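Local coordinates for protein geranyltranstransferase (Staphylococcus aureus, PDB 1RTR) that probably condenses isopentenyl pyrophosphate with allylic pyrophosphates, by way of geranyl pyrophosphate, to make farnesyl pyrophosphate for isoprenoid biosynthesis, at residues D55-E60 against E274-K279; P47-L52 against F184-A189; A264-L269 against H280-V285; M65-A70 against E121-D126. All blocks are in the same frame, centred on the assembly; numbering follows the deposited sequence.

Contact 1: residues D55-E60 against E274-K279; sequences DSLNTE and EQFNTK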
# COMPACT_ATOMS: atom_id res chain seq x y z
N ASP A 55 9.11 22.77 -10.52
CA ASP A 55 9.99 23.80 -11.05
C ASP A 55 9.24 24.82 -11.92
O ASP A 55 9.49 26.02 -11.80
CB ASP A 55 11.16 23.18 -11.82
CG ASP A 55 12.24 24.20 -12.12
OD1 ASP A 55 12.43 24.55 -13.31
OD2 ASP A 55 12.93 24.73 -11.22
N SER A 56 8.33 24.34 -12.77
CA SER A 56 7.46 25.21 -13.56
C SER A 56 6.62 26.10 -12.68
O SER A 56 6.22 27.19 -13.09
CB SER A 56 6.50 24.40 -14.42
OG SER A 56 7.16 23.35 -15.10
N LEU A 57 6.31 25.61 -11.49
CA LEU A 57 5.45 26.35 -10.58
C LEU A 57 6.24 27.21 -9.58
O LEU A 57 5.71 27.61 -8.54
CB LEU A 57 4.51 25.38 -9.87
CG LEU A 57 3.09 25.05 -10.38
CD1 LEU A 57 2.81 25.43 -11.86
CD2 LEU A 57 2.80 23.57 -10.11
N ASN A 58 7.51 27.50 -9.91
CA ASN A 58 8.34 28.42 -9.12
C ASN A 58 8.67 27.91 -7.71
O ASN A 58 8.90 28.69 -6.79
CB ASN A 58 7.69 29.81 -9.03
CG ASN A 58 7.46 30.45 -10.40
OD1 ASN A 58 8.18 30.16 -11.37
ND2 ASN A 58 6.46 31.31 -10.48
N THR A 59 8.70 26.59 -7.55
CA THR A 59 8.83 26.00 -6.24
C THR A 59 10.08 25.16 -6.21
O THR A 59 10.47 24.57 -7.22
CB THR A 59 7.58 25.16 -5.94
OG1 THR A 59 6.45 26.05 -5.86
CG2 THR A 59 7.63 24.55 -4.55
N GLU A 60 10.74 25.13 -5.05
CA GLU A 60 11.94 24.31 -4.90
C GLU A 60 11.63 22.84 -5.18
O GLU A 60 10.93 22.19 -4.41
CB GLU A 60 12.55 24.49 -3.50
CG GLU A 60 13.80 23.66 -3.24
CD GLU A 60 14.79 23.71 -4.39
OE1 GLU A 60 15.39 22.64 -4.72
OE2 GLU A 60 14.97 24.82 -4.96
N GLU A 274 0.75 33.60 -16.72
CA GLU A 274 2.08 33.83 -17.29
C GLU A 274 3.27 33.85 -16.31
O GLU A 274 4.42 33.72 -16.74
CB GLU A 274 2.08 35.07 -18.19
CG GLU A 274 2.25 36.42 -17.49
CD GLU A 274 3.22 37.34 -18.24
OE1 GLU A 274 2.77 38.06 -19.18
OE2 GLU A 274 4.43 37.33 -17.90
N GLN A 275 2.98 33.96 -15.01
CA GLN A 275 3.99 33.88 -13.96
C GLN A 275 4.64 32.50 -13.85
O GLN A 275 5.71 32.37 -13.25
CB GLN A 275 3.42 34.31 -12.62
CG GLN A 275 2.98 33.17 -11.72
CD GLN A 275 2.18 33.63 -10.54
OE1 GLN A 275 1.11 34.21 -10.70
NE2 GLN A 275 2.69 33.39 -9.34
N PHE A 276 3.99 31.48 -14.42
CA PHE A 276 4.57 30.14 -14.51
C PHE A 276 5.10 29.89 -15.91
O PHE A 276 4.39 30.07 -16.89
CB PHE A 276 3.55 29.05 -14.13
CG PHE A 276 2.85 29.28 -12.82
CD1 PHE A 276 3.56 29.32 -11.62
CD2 PHE A 276 1.47 29.47 -12.78
CE1 PHE A 276 2.92 29.55 -10.40
CE2 PHE A 276 0.82 29.70 -11.57
CZ PHE A 276 1.55 29.74 -10.37
N ASN A 277 6.36 29.47 -15.99
CA ASN A 277 7.03 29.11 -17.23
C ASN A 277 6.93 27.60 -17.51
O ASN A 277 7.50 26.78 -16.79
CB ASN A 277 8.50 29.54 -17.14
CG ASN A 277 9.23 29.44 -18.47
OD1 ASN A 277 9.65 30.46 -19.01
ND2 ASN A 277 9.40 28.23 -18.99
N THR A 278 6.23 27.25 -18.59
CA THR A 278 5.87 25.86 -18.86
C THR A 278 6.80 25.16 -19.84
O THR A 278 6.52 24.03 -20.26
CB THR A 278 4.43 25.78 -19.38
OG1 THR A 278 4.34 26.49 -20.62
CG2 THR A 278 3.47 26.54 -18.45
N LYS A 279 7.91 25.79 -20.20
CA LYS A 279 8.82 25.21 -21.18
C LYS A 279 9.10 23.72 -20.90
O LYS A 279 9.20 22.92 -21.83
CB LYS A 279 10.09 26.08 -21.35
CG LYS A 279 11.46 25.37 -21.34
CD LYS A 279 12.45 26.06 -20.35
CE LYS A 279 12.34 25.51 -18.90
NZ LYS A 279 12.05 26.57 -17.86
O HOH W 1 8.02 28.99 -13.83
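Leu-57 and Gln-275 occupy opposite faces of the Phe-276 ring. On one face CD1 of Leu-57 makes a CH-pi contact, 4.1 Å from the ring centroid and 19° off the normal, displaced toward the rim near CG and CD1. On the other, CG of the sequence neighbour Gln-275 stands over the ring centre, 3.7 Å above the plane. Two polar groups come in obliquely. The carbonyl O of Ser-56 lies 3.4 Å from Phe-276 CB, and the amide of Asn-58, its plane turned 38° from the ring, brings ND2 near CD1. That ND2 donates to Gln-275 O at 3.1 Å in an almost straight bond (170° at the hydrogen), reaching the carbonyl from above its plane while the acceptor lies close to the plane of the donating amide. Asn-58 is the C-prime residue, with positive phi, of the Schellman motif that ends helix 45-56: its N is bonded to Asp-55 O at 3.1 Å, and Thr-59 N reaches back to the carbonyl five residues earlier. The turn faces the loop that joins helices 245-270 and 279-289. A water links the two backbones, donating to Ser-56 O and to Asn-58 OD1 and accepting from Asn-277 N at 2.8 Å. Ser-56 also sets its CB 3.5 Å from Asn-277 O, while its OG is hydrogen-bonded within its own helix to Leu-52 O. Beyond the two segments, Leu-57 packs on Ala-193 and Leu-203, and Phe-276 on Val-195 and Thr-199.

Contact 2: residues P47-L52 against F184-A189; sequences PVLLLL and FAVMSA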
# COMPACT_ATOMS: atom_id res chain seq x y z
N PRO A 47 8.57 10.26 -11.60
CA PRO A 47 9.30 11.14 -10.68
C PRO A 47 9.74 12.42 -11.35
O PRO A 47 9.56 13.49 -10.77
CB PRO A 47 10.54 10.31 -10.26
CG PRO A 47 10.58 9.14 -11.16
CD PRO A 47 9.17 8.92 -11.64
N VAL A 48 10.29 12.31 -12.55
CA VAL A 48 10.81 13.48 -13.25
C VAL A 48 9.71 14.48 -13.55
O VAL A 48 9.88 15.69 -13.32
CB VAL A 48 11.60 13.08 -14.51
CG1 VAL A 48 11.63 14.21 -15.50
CG2 VAL A 48 13.03 12.68 -14.12
N LEU A 49 8.57 13.98 -14.04
CA LEU A 49 7.38 14.79 -14.24
C LEU A 49 7.04 15.58 -13.00
O LEU A 49 6.83 16.79 -13.09
CB LEU A 49 6.18 13.92 -14.64
CG LEU A 49 4.90 14.64 -15.07
CD1 LEU A 49 5.18 15.71 -16.13
CD2 LEU A 49 3.89 13.63 -15.59
N LEU A 50 7.01 14.92 -11.84
CA LEU A 50 6.63 15.58 -10.58
C LEU A 50 7.63 16.69 -10.23
O LEU A 50 7.24 17.83 -9.95
CB LEU A 50 6.47 14.53 -9.46
CG LEU A 50 6.49 14.72 -7.93
CD1 LEU A 50 6.15 16.10 -7.40
CD2 LEU A 50 5.58 13.69 -7.29
N LEU A 51 8.91 16.34 -10.28
CA LEU A 51 10.00 17.30 -10.09
C LEU A 51 9.90 18.50 -11.03
O LEU A 51 9.89 19.66 -10.57
CB LEU A 51 11.35 16.58 -10.25
CG LEU A 51 12.03 15.92 -9.02
CD1 LEU A 51 11.17 15.87 -7.73
CD2 LEU A 51 12.57 14.55 -9.38
N LEU A 52 9.79 18.25 -12.34
CA LEU A 52 9.69 19.35 -13.32
C LEU A 52 8.44 20.22 -13.15
O LEU A 52 8.50 21.44 -13.31
CB LEU A 52 9.83 18.84 -14.76
CG LEU A 52 11.24 18.31 -15.12
CD1 LEU A 52 11.25 17.50 -16.39
CD2 LEU A 52 12.26 19.44 -15.21
N PHE A 184 -1.19 12.03 -10.70
CA PHE A 184 -0.66 12.21 -9.36
C PHE A 184 0.61 13.06 -9.40
O PHE A 184 0.75 14.00 -8.61
CB PHE A 184 -0.34 10.86 -8.67
CG PHE A 184 0.41 11.03 -7.38
CD1 PHE A 184 1.80 10.89 -7.36
CD2 PHE A 184 -0.25 11.40 -6.22
CE1 PHE A 184 2.50 11.10 -6.19
CE2 PHE A 184 0.44 11.62 -5.05
CZ PHE A 184 1.83 11.46 -5.03
N ALA A 185 1.53 12.74 -10.31
CA ALA A 185 2.79 13.48 -10.44
C ALA A 185 2.57 14.97 -10.55
O ALA A 185 3.13 15.74 -9.75
CB ALA A 185 3.64 12.96 -11.61
N VAL A 186 1.73 15.42 -11.48
CA VAL A 186 1.59 16.87 -11.64
C VAL A 186 0.74 17.52 -10.56
O VAL A 186 1.05 18.65 -10.16
CB VAL A 186 1.26 17.36 -13.12
CG1 VAL A 186 1.36 16.24 -14.14
CG2 VAL A 186 -0.07 18.16 -13.21
N MET A 187 -0.29 16.81 -10.06
CA MET A 187 -1.22 17.38 -9.08
C MET A 187 -0.66 17.36 -7.66
O MET A 187 -0.94 18.28 -6.86
CB MET A 187 -2.60 16.69 -9.12
CG MET A 187 -3.38 16.85 -10.43
SD MET A 187 -3.49 18.56 -11.08
CE MET A 187 -4.70 19.23 -9.91
N SER A 188 0.11 16.33 -7.32
CA SER A 188 0.85 16.35 -6.05
C SER A 188 1.77 17.58 -6.04
O SER A 188 1.85 18.30 -5.03
CB SER A 188 1.64 15.06 -5.84
OG SER A 188 2.78 15.01 -6.68
N ALA A 189 2.41 17.85 -7.18
CA ALA A 189 3.25 19.05 -7.30
C ALA A 189 2.42 20.31 -7.13
O ALA A 189 2.78 21.23 -6.38
CB ALA A 189 4.03 19.05 -8.62
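Leu-50 of helix 45-56 is a knob in a hole formed by Phe-184, Ala-185, Ser-188 and Ala-189 of helix 179-193. Its CG is anti to the backbone N (chi1 161°). Both methyls reach Ser-188 OG, CD2 at 3.2 Å and CD1 at 3.6 Å; CD2 also approaches CE1 of Phe-184 obliquely, and CD1 rests 3.8 Å from Ala-189 CB. The floor is Ala-185, whose CB is 3.9 Å from Leu-50 CB and whose O receives a CA-H...O contact from Leu-50 CA. The alanines fit so close an approach: the CA atoms of Leu-50 and Ala-185 are 4.4 Å apart, and the local axes run in the same general direction, 7.8 Å apart at a signed crossing angle of -28°, in the interior of the all-helical prenyl synthase fold. Beside the knob, Leu-49 crosses Val-186 obliquely, CD2 to CG1 3.9 Å, and its CG sits 4.0 Å from Ala-185 CB. Every residue that touches here is buried. Helix 197-227 closes the flank of Leu-49 and Val-186 through Leu-210 and Leu-203, and Leu-71 of helix 65-83 packs on Phe-184 and Ala-185. On the far face of helix 45-56, Leu-51 turns to Leu-9 and Val-13 of helix 6-18.

Contact 3: residues A264-L269 against H280-V285; sequences AAVDEL and HLLEIV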
# COMPACT_ATOMS: atom_id res chain seq x y z
N ALA A 264 -4.44 19.13 -27.21
CA ALA A 264 -5.20 19.50 -26.01
C ALA A 264 -4.27 19.74 -24.82
O ALA A 264 -4.53 20.61 -24.00
CB ALA A 264 -6.27 18.45 -25.69
N ALA A 265 -3.19 18.96 -24.76
CA ALA A 265 -2.13 19.16 -23.76
C ALA A 265 -1.50 20.54 -23.94
O ALA A 265 -1.58 21.38 -23.03
CB ALA A 265 -1.08 18.07 -23.86
N VAL A 266 -0.90 20.75 -25.13
CA VAL A 266 -0.29 22.03 -25.53
C VAL A 266 -1.25 23.20 -25.34
O VAL A 266 -0.86 24.26 -24.86
CB VAL A 266 0.23 21.98 -27.00
CG1 VAL A 266 0.71 23.35 -27.50
CG2 VAL A 266 1.35 20.98 -27.13
N ASP A 267 -2.52 23.00 -25.69
CA ASP A 267 -3.55 24.01 -25.49
C ASP A 267 -3.58 24.38 -24.02
O ASP A 267 -3.45 25.55 -23.68
CB ASP A 267 -4.92 23.48 -25.93
CG ASP A 267 -5.92 24.59 -26.22
OD1 ASP A 267 -7.11 24.28 -26.45
OD2 ASP A 267 -5.61 25.79 -26.24
N GLU A 268 -3.69 23.38 -23.16
CA GLU A 268 -3.88 23.57 -21.71
C GLU A 268 -2.75 24.36 -21.03
O GLU A 268 -3.00 25.20 -20.17
CB GLU A 268 -4.12 22.23 -21.01
CG GLU A 268 -5.56 21.74 -21.09
CD GLU A 268 -6.56 22.70 -20.46
OE1 GLU A 268 -7.79 22.49 -20.62
OE2 GLU A 268 -6.11 23.67 -19.79
N LEU A 269 -1.52 24.07 -21.44
CA LEU A 269 -0.36 24.84 -21.01
C LEU A 269 -0.47 26.33 -21.34
O LEU A 269 -0.19 27.17 -20.48
CB LEU A 269 0.93 24.24 -21.57
CG LEU A 269 1.27 22.85 -21.05
CD1 LEU A 269 2.54 22.33 -21.69
CD2 LEU A 269 1.38 22.80 -19.52
N HIS A 280 9.19 23.36 -19.62
CA HIS A 280 9.48 21.98 -19.21
C HIS A 280 8.34 21.00 -19.51
O HIS A 280 8.56 19.92 -20.07
CB HIS A 280 9.82 21.93 -17.72
CG HIS A 280 11.23 22.29 -17.40
ND1 HIS A 280 12.29 21.99 -18.23
CD2 HIS A 280 11.77 22.94 -16.33
CE1 HIS A 280 13.41 22.44 -17.70
NE2 HIS A 280 13.12 23.02 -16.55
N LEU A 281 7.14 21.39 -19.09
CA LEU A 281 5.94 20.62 -19.34
C LEU A 281 5.76 20.44 -20.85
O LEU A 281 5.63 19.30 -21.34
CB LEU A 281 4.73 21.33 -18.72
CG LEU A 281 4.30 21.05 -17.27
CD1 LEU A 281 5.37 20.37 -16.42
CD2 LEU A 281 3.84 22.33 -16.60
N LEU A 282 5.82 21.55 -21.59
CA LEU A 282 5.74 21.56 -23.05
C LEU A 282 6.80 20.66 -23.67
O LEU A 282 6.53 20.00 -24.66
CB LEU A 282 5.87 23.00 -23.58
CG LEU A 282 5.44 23.40 -25.00
CD1 LEU A 282 6.66 23.48 -25.94
CD2 LEU A 282 4.36 22.48 -25.61
N GLU A 283 7.98 20.63 -23.07
CA GLU A 283 9.05 19.75 -23.55
C GLU A 283 8.71 18.27 -23.36
O GLU A 283 9.07 17.45 -24.20
CB GLU A 283 10.37 20.09 -22.87
CG GLU A 283 11.55 20.30 -23.81
CD GLU A 283 12.60 21.23 -23.21
OE1 GLU A 283 12.89 22.29 -23.82
OE2 GLU A 283 13.12 20.89 -22.12
N ILE A 284 8.03 17.94 -22.26
CA ILE A 284 7.61 16.55 -22.01
C ILE A 284 6.53 16.11 -22.99
O ILE A 284 6.57 14.97 -23.48
CB ILE A 284 7.18 16.35 -20.52
CG1 ILE A 284 8.40 16.05 -19.66
CG2 ILE A 284 6.17 15.20 -20.36
CD1 ILE A 284 8.40 16.83 -18.37
N VAL A 285 5.59 17.00 -23.29
CA VAL A 285 4.59 16.77 -24.34
C VAL A 285 5.26 16.35 -25.64
O VAL A 285 4.83 15.38 -26.27
CB VAL A 285 3.72 18.01 -24.63
CG1 VAL A 285 2.75 17.73 -25.78
CG2 VAL A 285 2.96 18.45 -23.40
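Leu-281 meets Leu-269 first along segment 280-285, its CB 3.7 Å from Leu-269 CD2 as the two side chains cross at a slant. Leu-281 CD2 reaches the same methyl at 3.8 Å. Leu-282 follows and gives Leu-269 a second surface: the other branch, CD1, presses against the backbone, 3.4 Å from Leu-282 N, and lies beside its CB. Leu-269 CG is anti to the carbonyl carbon (chi1 -65°), and from it CD2 goes to Leu-281 and CD1 chiefly to Leu-282. The tip of Leu-282 goes elsewhere, CD2 to Val-266 CG2 at 3.7 Å. These meetings belong to an antiparallel helical hairpin near the C-terminus of the modelled chain, with local axes 10.1 Å apart and N-to-C directions 175° from each other, so that advancing along helix 279-289 means moving back along helix 245-270. Val-285, one turn on from Leu-281, accordingly faces earlier residues. Its two methyls diverge: CG1 touches Val-266 CG2 at 3.8 Å, the side chains crossing at about a right angle, while CG2 faces Ala-265 CB at 4.1 Å. The contact is wholly apolar between side chains. Tyr-206 of helix 197-227 packs on Val-285 and hydrogen-bonds through OH to Leu-281 O, and on the side turned from the hairpin partner His-280 lies against Leu-52 and Asp-55 of helix 45-56.

Contact 4: residues M65-A70 against E121-D126; sequences MKSAIA and ELISSD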
# COMPACT_ATOMS: atom_id res chain seq x y z
N MET A 65 10.96 15.59 -3.66
CA MET A 65 11.80 14.41 -3.88
C MET A 65 11.26 13.14 -3.24
O MET A 65 11.23 12.10 -3.89
CB MET A 65 13.25 14.63 -3.44
CG MET A 65 14.15 13.45 -3.87
SD MET A 65 14.32 13.35 -5.67
CE MET A 65 14.04 11.80 -5.97
N LYS A 66 10.82 13.23 -1.99
CA LYS A 66 10.30 12.05 -1.31
C LYS A 66 9.04 11.53 -2.01
O LYS A 66 8.92 10.32 -2.22
CB LYS A 66 10.09 12.30 0.19
CG LYS A 66 11.39 12.26 1.01
CD LYS A 66 11.17 11.67 2.41
CE LYS A 66 12.05 12.32 3.48
NZ LYS A 66 13.43 11.74 3.50
N SER A 67 8.13 12.44 -2.38
CA SER A 67 6.91 12.08 -3.13
C SER A 67 7.25 11.41 -4.46
O SER A 67 6.66 10.39 -4.81
CB SER A 67 6.03 13.30 -3.37
OG SER A 67 5.46 13.76 -2.15
N ALA A 68 8.22 11.98 -5.18
CA ALA A 68 8.75 11.39 -6.41
C ALA A 68 9.32 9.99 -6.19
O ALA A 68 9.07 9.09 -6.99
CB ALA A 68 9.79 12.31 -7.05
N ILE A 69 10.09 9.81 -5.11
CA ILE A 69 10.63 8.49 -4.77
C ILE A 69 9.49 7.51 -4.48
O ILE A 69 9.47 6.40 -5.02
CB ILE A 69 11.60 8.56 -3.55
CG1 ILE A 69 12.83 9.42 -3.86
CG2 ILE A 69 12.03 7.17 -3.13
CD1 ILE A 69 13.67 8.91 -5.05
N ALA A 70 8.56 7.94 -3.63
CA ALA A 70 7.32 7.19 -3.39
C ALA A 70 6.65 6.79 -4.70
O ALA A 70 6.33 5.61 -4.91
CB ALA A 70 6.37 7.98 -2.53
N GLU A 121 5.06 5.35 3.85
CA GLU A 121 5.97 5.73 4.92
C GLU A 121 6.79 6.94 4.54
O GLU A 121 6.94 7.87 5.34
CB GLU A 121 6.91 4.57 5.25
CG GLU A 121 7.41 4.57 6.68
CD GLU A 121 8.91 4.73 6.76
OE1 GLU A 121 9.42 5.75 6.22
OE2 GLU A 121 9.59 3.84 7.36
N LEU A 122 7.30 6.94 3.32
CA LEU A 122 8.18 7.99 2.82
C LEU A 122 7.52 9.37 2.78
O LEU A 122 8.13 10.36 3.20
CB LEU A 122 8.74 7.62 1.45
CG LEU A 122 10.17 8.08 1.12
CD1 LEU A 122 11.16 7.88 2.29
CD2 LEU A 122 10.65 7.37 -0.12
N ILE A 123 6.28 9.45 2.30
CA ILE A 123 5.59 10.73 2.23
C ILE A 123 5.24 11.19 3.63
O ILE A 123 5.45 12.35 3.98
CB ILE A 123 4.33 10.68 1.31
CG1 ILE A 123 4.75 10.65 -0.16
CG2 ILE A 123 3.40 11.88 1.58
CD1 ILE A 123 3.78 9.95 -1.04
N SER A 124 4.71 10.26 4.42
CA SER A 124 4.26 10.57 5.78
C SER A 124 5.41 11.02 6.69
O SER A 124 5.17 11.68 7.71
CB SER A 124 3.51 9.38 6.39
OG SER A 124 4.38 8.31 6.67
N SER A 125 6.64 10.69 6.30
CA SER A 125 7.82 11.07 7.07
C SER A 125 8.58 12.29 6.55
O SER A 125 9.55 12.72 7.19
CB SER A 125 8.78 9.89 7.20
OG SER A 125 9.45 9.64 5.97
N ASP A 126 8.16 12.86 5.43
CA ASP A 126 8.85 14.00 4.82
C ASP A 126 8.68 15.31 5.56
O ASP A 126 7.62 15.94 5.49
CB ASP A 126 8.41 14.18 3.37
CG ASP A 126 9.26 15.18 2.61
OD1 ASP A 126 9.05 15.31 1.39
OD2 ASP A 126 10.17 15.88 3.13
O HOH W 2 10.99 15.54 -0.20
O HOH W 3 7.82 14.88 -1.23
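Lys-66 runs out across Leu-122 and Asp-126, in the first turn of helix 65-83 where it meets the C-terminal end of helix 105-124, two helices of the all-alpha prenyl synthase fold. Its CB starts 3.4 Å from Asp-126 OD1, and CG stays beside the same carboxylate. CD then reaches Leu-122, 3.4 Å from its O and 3.8 Å from its CD1, the two side chains crossing at about a right angle. CE passes 3.9 Å from Asp-126 CA, and the bent chain leaves NZ 5.3 Å from Asp-126 OD2, too far for a salt bridge; OD2 is hydrogen-bonded to Arg-128 N. OD1 faces two waters: the O of one accepts from Lys-66 N at 2.9 Å, and the O of the other from Ser-67 N at 2.7 Å. A carboxylate linked through water to the first amides of helix 65-83 would probably be favoured as an anion, although other acceptors near each water compete for its protons, so the donation to OD1 is not certain. Gln-139 of the second subunit packs on Ser-124 and Ser-125. Farther along helix 65-83, Leu-122 CD2 touches Ile-69 CG2, and Ile-123 CD1 touches Ala-70 CB at 3.6 Å.

Helix 45-56 joins three of the contacts: contact 2 uses its middle and contact 1 its C-terminal end, their centres about 13 Å apart, and contact 3 lies against it through Ile-284 and His-280. Contact 4 follows on helix 65-83, next in the chain, and meets contact 2 where Leu-50 and Pro-47 pack on Ala-68, about 12 Å between centres. Contacts 3 and 4 are farthest apart, about 26 Å between centres. Along the sequence contact 4 falls between the segments of contacts 1 and 2; contact 1 interlaces with both contact 2 and contact 3, its second segment being the loop of the hairpin that contact 3 closes. The early helices are thus tied to the C-terminal hairpin and to the side facing the second subunit.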